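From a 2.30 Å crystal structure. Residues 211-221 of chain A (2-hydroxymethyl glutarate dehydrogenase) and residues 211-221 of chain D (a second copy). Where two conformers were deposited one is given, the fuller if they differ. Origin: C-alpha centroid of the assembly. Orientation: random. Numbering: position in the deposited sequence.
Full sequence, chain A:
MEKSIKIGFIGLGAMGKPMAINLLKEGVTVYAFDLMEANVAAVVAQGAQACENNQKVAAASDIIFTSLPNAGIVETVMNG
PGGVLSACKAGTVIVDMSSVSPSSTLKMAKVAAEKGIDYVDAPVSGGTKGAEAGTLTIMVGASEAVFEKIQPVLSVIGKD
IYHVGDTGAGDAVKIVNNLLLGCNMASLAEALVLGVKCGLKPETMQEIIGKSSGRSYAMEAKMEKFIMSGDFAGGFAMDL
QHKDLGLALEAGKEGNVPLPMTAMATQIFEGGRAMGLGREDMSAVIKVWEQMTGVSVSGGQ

Chain A (211-221) KSSGRSYAMEA
Chain D (211-221) KSSGRSYAMEA

The two copies of residues 211-221 meet in antiparallel fashion about a near-twofold relation, with Ser D216 facing Ser A216 and Ser D213 paired with Tyr A217. In each chain a type I turn leads through an extended residue into a helix, and the contact buries 489 Å² in total.

Lys D211 (chi1 m) lies beyond reach of the chain A stretch. Ser D212 (phi/psi -122/-167, chi1 t) points its CB away from that stretch and begins the turn, which is closed weakly by Arg D215 N to Ser D212 O (3.5 Å). At the second position Ser D213 (-77/-12, p) sets its CB sideways against the Tyr A217 ring, with Ser D213 CA 3.4 Å from Tyr A217 CD2. Gly D214 (-80/-8) is buried and makes no contact with the chain A stretch.

Arg D215 (-66/149) leaves the turn and offers its carbonyl to the start of the opposing helix: Tyr A217 N donates to Arg D215 O at 3.1 Å, nearly linearly. Water 3 also donates to Arg D215 O (2.7 Å) and to Ser D213 O (2.8 Å) while accepting from Ala A218 N (3.2 Å). The arginine side chain (chi1 91°, chi2 t, chi3 p) starts sideways but ends nearer chain A, laying one guanidinium face against Tyr A217, with Arg D215 NH1 3.5 Å from Tyr A217 CD1. Weak bonds from Arg D215 NE to Ser D212 O (3.0 Å) and Arg D215 NH2 to Lys D211 O (3.5 Å) tie it to the turn and to the residue just before it.

Ser D216 (-151/162, p) forms a single beta bridge with Ser A216, their CA atoms 3.9 Å apart. Ser D216 OG caps its helix by accepting a weak bond from Met D219 N (3.3 Å); Ser A216 OG caps its own by accepting from Met A219 N, also at 3.3 Å but not weak.

The helix begins at Tyr D217 (-59/-40, chi1 t, chi2 83°); Tyr D217 N donates to Arg A215 O at 3.1 Å. Its CB points toward chain A, bringing Tyr D217 CD2 within 3.3 Å of Ser A213 CA and Tyr D217 CD1 within 3.4 Å of Arg A215 NH2. Here Arg A215 differs from its counterpart, with chi1 p and chi3 t. Ala D218 N donates to water 1 (3.0 Å), which bridges to Ser A213 O (2.6 Å) and Arg A215 O (2.8 Å). Met D219 (all t) turns out of reach.

Glu D220 (t, t) approaches Arg A215, but Glu D220 OE2 to Arg A215 NH2 is 4.3 Å, beyond a salt bridge; water 2 links Glu D220 OE1 (2.6 Å) to Arg A215 NE (2.8 Å).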

# COMPACT_ATOMS: atom_id res chain seq x y z
N LYS A 211 16.17 3.41 24.28
CA LYS A 211 16.78 4.66 24.69
C LYS A 211 17.16 5.54 23.50
O LYS A 211 17.95 6.45 23.62
CB LYS A 211 18.00 4.32 25.54
CG LYS A 211 17.63 3.37 26.66
CD LYS A 211 18.74 3.14 27.65
CE LYS A 211 18.53 1.83 28.41
NZ LYS A 211 17.07 1.47 28.57
N SER A 212 16.56 5.26 22.34
CA SER A 212 16.93 5.91 21.11
C SER A 212 15.68 6.42 20.40
O SER A 212 14.57 6.20 20.87
CB SER A 212 17.72 4.94 20.23
OG SER A 212 18.93 4.56 20.86
N SER A 213 15.90 7.10 19.27
CA SER A 213 14.87 7.83 18.55
C SER A 213 13.81 6.94 17.91
O SER A 213 12.75 7.43 17.54
CB SER A 213 15.51 8.73 17.48
OG SER A 213 16.35 7.96 16.63
N GLY A 214 14.09 5.65 17.80
CA GLY A 214 13.15 4.69 17.24
C GLY A 214 12.05 4.27 18.20
O GLY A 214 11.11 3.61 17.79
N ARG A 215 12.17 4.64 19.48
CA ARG A 215 11.25 4.15 20.51
C ARG A 215 9.83 4.65 20.34
O ARG A 215 9.58 5.69 19.74
CB ARG A 215 11.75 4.46 21.91
CG ARG A 215 11.65 5.93 22.35
CD ARG A 215 12.14 6.08 23.78
NE ARG A 215 12.33 7.48 24.16
CZ ARG A 215 13.46 8.17 23.99
NH1 ARG A 215 14.54 7.60 23.46
NH2 ARG A 215 13.51 9.44 24.37
N SER A 216 8.90 3.85 20.83
CA SER A 216 7.49 4.18 20.84
C SER A 216 6.84 3.49 22.02
O SER A 216 7.42 2.57 22.59
CB SER A 216 6.83 3.73 19.53
OG SER A 216 6.87 2.31 19.37
N TYR A 217 5.65 3.93 22.39
CA TYR A 217 4.89 3.23 23.41
C TYR A 217 4.60 1.79 22.98
O TYR A 217 4.69 0.87 23.77
CB TYR A 217 3.60 3.98 23.74
CG TYR A 217 2.76 3.20 24.69
CD1 TYR A 217 3.01 3.24 26.06
CD2 TYR A 217 1.75 2.38 24.23
CE1 TYR A 217 2.24 2.49 26.95
CE2 TYR A 217 0.99 1.63 25.11
CZ TYR A 217 1.24 1.70 26.46
OH TYR A 217 0.48 0.96 27.31
N ALA A 218 4.25 1.60 21.71
CA ALA A 218 4.08 0.24 21.13
C ALA A 218 5.22 -0.70 21.53
O ALA A 218 4.99 -1.79 22.06
CB ALA A 218 3.95 0.30 19.63
N MET A 219 6.46 -0.27 21.31
CA MET A 219 7.60 -1.07 21.69
C MET A 219 7.68 -1.26 23.22
O MET A 219 7.93 -2.37 23.70
CB MET A 219 8.88 -0.46 21.16
CG MET A 219 10.12 -1.24 21.56
SD MET A 219 11.58 -0.65 20.75
CE MET A 219 12.75 -1.92 21.22
N GLU A 220 7.47 -0.18 23.97
CA GLU A 220 7.55 -0.26 25.43
C GLU A 220 6.53 -1.24 26.01
O GLU A 220 6.86 -2.06 26.85
CB GLU A 220 7.36 1.11 26.07
CG GLU A 220 8.59 2.00 25.94
CD GLU A 220 8.27 3.45 25.57
OE1 GLU A 220 7.30 4.01 26.17
OE2 GLU A 220 8.98 4.00 24.69
N ALA A 221 5.31 -1.16 25.51
CA ALA A 221 4.23 -2.00 26.02
C ALA A 221 4.37 -3.48 25.63
O ALA A 221 4.03 -4.37 26.43
CB ALA A 221 2.89 -1.47 25.54
N LYS D 211 0.10 11.52 25.78
CA LYS D 211 -0.22 10.80 27.02
C LYS D 211 -0.80 9.40 26.82
O LYS D 211 -1.06 8.73 27.79
CB LYS D 211 -1.27 11.58 27.83
CG LYS D 211 -0.75 12.73 28.69
CD LYS D 211 -1.94 13.52 29.28
CE LYS D 211 -2.75 12.72 30.33
NZ LYS D 211 -4.24 12.96 30.25
N SER D 212 -1.01 8.98 25.58
CA SER D 212 -1.67 7.69 25.31
C SER D 212 -0.76 6.79 24.48
O SER D 212 0.44 7.06 24.33
CB SER D 212 -3.03 7.92 24.63
OG SER D 212 -3.86 6.77 24.71
N SER D 213 -1.32 5.71 23.95
CA SER D 213 -0.58 4.62 23.34
C SER D 213 -0.02 4.88 21.93
O SER D 213 0.79 4.10 21.45
CB SER D 213 -1.47 3.37 23.30
OG SER D 213 -2.70 3.65 22.63
N GLY D 214 -0.47 5.96 21.28
CA GLY D 214 0.02 6.33 19.96
C GLY D 214 1.36 7.06 19.97
O GLY D 214 1.96 7.29 18.91
N ARG D 215 1.84 7.40 21.17
CA ARG D 215 3.03 8.23 21.33
C ARG D 215 4.31 7.54 20.84
O ARG D 215 4.42 6.32 20.86
CB ARG D 215 3.19 8.66 22.80
CG ARG D 215 4.02 7.71 23.64
CD ARG D 215 4.14 8.18 25.05
NE ARG D 215 2.93 7.80 25.76
CZ ARG D 215 2.87 6.94 26.76
NH1 ARG D 215 3.97 6.37 27.25
NH2 ARG D 215 1.69 6.66 27.29
N SER D 216 5.24 8.35 20.36
CA SER D 216 6.56 7.89 19.93
C SER D 216 7.55 9.01 20.14
O SER D 216 7.15 10.15 20.30
CB SER D 216 6.54 7.47 18.47
OG SER D 216 6.20 8.55 17.63
N TYR D 217 8.84 8.68 20.17
CA TYR D 217 9.87 9.71 20.21
C TYR D 217 9.76 10.65 18.99
O TYR D 217 9.92 11.86 19.12
CB TYR D 217 11.27 9.10 20.30
CG TYR D 217 12.33 10.14 20.22
CD1 TYR D 217 12.71 10.86 21.34
CD2 TYR D 217 12.92 10.47 19.00
CE1 TYR D 217 13.68 11.85 21.26
CE2 TYR D 217 13.90 11.45 18.91
CZ TYR D 217 14.27 12.14 20.03
OH TYR D 217 15.22 13.12 19.94
N ALA D 218 9.48 10.09 17.82
CA ALA D 218 9.23 10.87 16.61
C ALA D 218 8.27 12.03 16.88
O ALA D 218 8.57 13.19 16.55
CB ALA D 218 8.70 9.97 15.50
N MET D 219 7.13 11.73 17.48
CA MET D 219 6.16 12.76 17.80
C MET D 219 6.69 13.74 18.85
O MET D 219 6.58 14.97 18.69
CB MET D 219 4.87 12.14 18.30
CG MET D 219 3.84 13.17 18.73
SD MET D 219 2.27 12.41 19.12
CE MET D 219 1.18 13.83 19.13
N GLU D 220 7.24 13.19 19.91
CA GLU D 220 7.90 13.95 20.97
C GLU D 220 8.94 14.97 20.46
O GLU D 220 8.96 16.12 20.89
CB GLU D 220 8.55 12.92 21.89
CG GLU D 220 9.22 13.40 23.16
CD GLU D 220 9.79 12.21 23.98
OE1 GLU D 220 9.49 11.03 23.62
OE2 GLU D 220 10.53 12.45 24.97
N ALA D 221 9.80 14.55 19.54
CA ALA D 221 10.88 15.40 19.02
C ALA D 221 10.42 16.43 17.99
O ALA D 221 10.98 17.51 17.90
CB ALA D 221 11.98 14.53 18.41
O HOH W 1 10.13 7.17 17.38
O HOH W 2 9.70 8.50 24.20
O HOH W 3 3.22 4.11 19.99